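Local atomic coordinates of Lactamase_B domain-containing protein (Pontibacter korlensis, PDB entry 6XFR), a protein that probably hydrolyses beta-lactam antibiotics to substituted beta-amino acids as a zinc-dependent class B1 metallo-beta-lactamase. Residues K154-C160 against K196-H202. Residues are numbered along the deposited sequence; the frame is centred on the assembly and turned at random.
With ZN (zinc ion), chain O.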
# COMPACT_ATOMS: atom_id res chain seq x y z
N LYS B 154 -13.30 3.05 -4.01
CA LYS B 154 -12.50 4.13 -4.62
C LYS B 154 -11.05 3.69 -4.85
O LYS B 154 -10.09 4.40 -4.51
CB LYS B 154 -12.58 5.40 -3.78
CG LYS B 154 -14.00 5.82 -3.44
CD LYS B 154 -14.20 7.30 -3.68
CE LYS B 154 -15.66 7.65 -3.59
NZ LYS B 154 -15.91 8.23 -2.24
N ILE B 155 -10.90 2.55 -5.50
CA ILE B 155 -9.61 1.97 -5.83
C ILE B 155 -9.44 2.00 -7.35
O ILE B 155 -10.29 1.47 -8.09
CB ILE B 155 -9.52 0.52 -5.31
CG1 ILE B 155 -9.55 0.49 -3.78
CG2 ILE B 155 -8.27 -0.17 -5.87
CD1 ILE B 155 -9.19 -0.87 -3.16
N LEU B 156 -8.35 2.60 -7.82
CA LEU B 156 -8.08 2.69 -9.25
C LEU B 156 -6.86 1.83 -9.59
O LEU B 156 -5.76 2.08 -9.09
CB LEU B 156 -7.84 4.13 -9.67
CG LEU B 156 -7.30 4.22 -11.09
CD1 LEU B 156 -8.38 3.88 -12.10
CD2 LEU B 156 -6.67 5.63 -11.35
N PHE B 157 -7.07 0.82 -10.41
CA PHE B 157 -5.99 -0.01 -10.94
C PHE B 157 -5.56 0.52 -12.31
O PHE B 157 -6.37 0.54 -13.25
CB PHE B 157 -6.42 -1.46 -11.08
CG PHE B 157 -5.35 -2.33 -11.63
CD1 PHE B 157 -4.30 -2.73 -10.81
CD2 PHE B 157 -5.38 -2.74 -12.94
CE1 PHE B 157 -3.27 -3.53 -11.29
CE2 PHE B 157 -4.36 -3.55 -13.43
CZ PHE B 157 -3.30 -3.95 -12.59
N GLY B 158 -4.32 1.00 -12.39
CA GLY B 158 -3.76 1.63 -13.57
C GLY B 158 -2.78 0.80 -14.38
O GLY B 158 -2.25 1.30 -15.37
N GLY B 159 -2.46 -0.42 -13.95
CA GLY B 159 -1.57 -1.28 -14.71
C GLY B 159 -0.27 -0.60 -15.06
O GLY B 159 0.22 0.27 -14.32
N CYS B 160 0.27 -0.93 -16.23
CA CYS B 160 1.55 -0.34 -16.60
C CYS B 160 1.39 1.08 -17.14
O CYS B 160 2.40 1.75 -17.40
CB CYS B 160 2.25 -1.23 -17.64
SG CYS B 160 2.12 -3.02 -17.31
N LYS B 196 -8.86 6.80 -3.84
CA LYS B 196 -8.06 6.73 -2.62
C LYS B 196 -6.77 5.94 -2.82
O LYS B 196 -5.73 6.33 -2.29
CB LYS B 196 -8.86 6.10 -1.49
CG LYS B 196 -10.08 6.87 -1.07
CD LYS B 196 -10.49 6.47 0.32
CE LYS B 196 -11.42 5.29 0.38
NZ LYS B 196 -11.60 4.85 1.81
N VAL B 197 -6.82 4.84 -3.55
CA VAL B 197 -5.65 4.01 -3.85
C VAL B 197 -5.50 3.94 -5.36
O VAL B 197 -6.51 3.82 -6.07
CB VAL B 197 -5.75 2.58 -3.27
CG1 VAL B 197 -4.40 1.86 -3.35
CG2 VAL B 197 -6.30 2.56 -1.88
N VAL B 198 -4.26 4.04 -5.84
CA VAL B 198 -3.91 3.85 -7.25
C VAL B 198 -2.86 2.74 -7.35
O VAL B 198 -1.79 2.85 -6.75
CB VAL B 198 -3.38 5.15 -7.87
CG1 VAL B 198 -2.87 4.91 -9.31
CG2 VAL B 198 -4.48 6.24 -7.78
N VAL B 199 -3.18 1.68 -8.08
CA VAL B 199 -2.31 0.50 -8.09
C VAL B 199 -1.55 0.46 -9.41
O VAL B 199 -2.18 0.30 -10.47
CB VAL B 199 -3.07 -0.80 -7.85
CG1 VAL B 199 -2.05 -1.91 -7.62
CG2 VAL B 199 -4.01 -0.66 -6.67
N PRO B 200 -0.24 0.61 -9.40
CA PRO B 200 0.56 0.42 -10.61
C PRO B 200 0.91 -1.05 -10.80
O PRO B 200 0.61 -1.91 -9.97
CB PRO B 200 1.82 1.23 -10.31
CG PRO B 200 2.00 1.05 -8.83
CD PRO B 200 0.58 0.97 -8.24
N SER B 201 1.59 -1.33 -11.90
CA SER B 201 1.92 -2.72 -12.13
C SER B 201 3.22 -3.13 -11.47
O SER B 201 3.31 -4.24 -10.94
CB SER B 201 2.01 -3.00 -13.63
OG SER B 201 0.75 -3.36 -14.09
N HIS B 202 4.23 -2.27 -11.49
CA HIS B 202 5.60 -2.72 -11.27
C HIS B 202 6.28 -2.01 -10.10
O HIS B 202 7.51 -1.95 -10.01
CB HIS B 202 6.38 -2.56 -12.57
CG HIS B 202 5.79 -3.32 -13.72
ND1 HIS B 202 5.56 -4.67 -13.67
CD2 HIS B 202 5.35 -2.91 -14.93
CE1 HIS B 202 5.03 -5.07 -14.81
NE2 HIS B 202 4.89 -4.02 -15.59
ZN ZN O . 4.26 -3.98 -17.47
O HOH W 1 5.77 -2.28 -17.85
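Two neighbouring parallel strands lead into ligands of the same zinc ion. Cys160 SG binds the metal at 2.4 Å and His202 NE2 binds it at 2.0 Å. Asp82 and a water complete the site, the second zinc site of a B1 metallo-beta-lactamase. Upstream, three backbone bonds follow the regular parallel pattern. Leu156 N donates to Val197 O (2.8 Å), Val199 N to Leu156 O (2.8 Å), and Gly158 N to Val199 O (3.0 Å). At the start, Lys154 O accepts from Lys196 N (2.8 Å) and weakly from Val197 N (3.4 Å). Beyond Val199 the pairing loosens, and Ser201 N reaches Gly159 O only weakly at 3.2 Å. Gly159 has a positive phi of 53°, a conformation that favours glycine. Ile155, Phe157, Val197 and Val199 share one face of the sheet, where Phe157 CD1 lies 3.7 Å from Val199 CB. Leu156 and Val198 pack on the other. Ser201 OG is hydrogen-bonded to Lys83, and His202 ND1 to Pro32 O. Strands 155-159 and 197-200 form a beta-alpha-beta unit through helix 181-191. Strand 155-159 also pairs antiparallel with strand 147-150. Strand 197-200 is outermost in this sheet within the chain, with helix 209-217 packed on Val198 and Pro200.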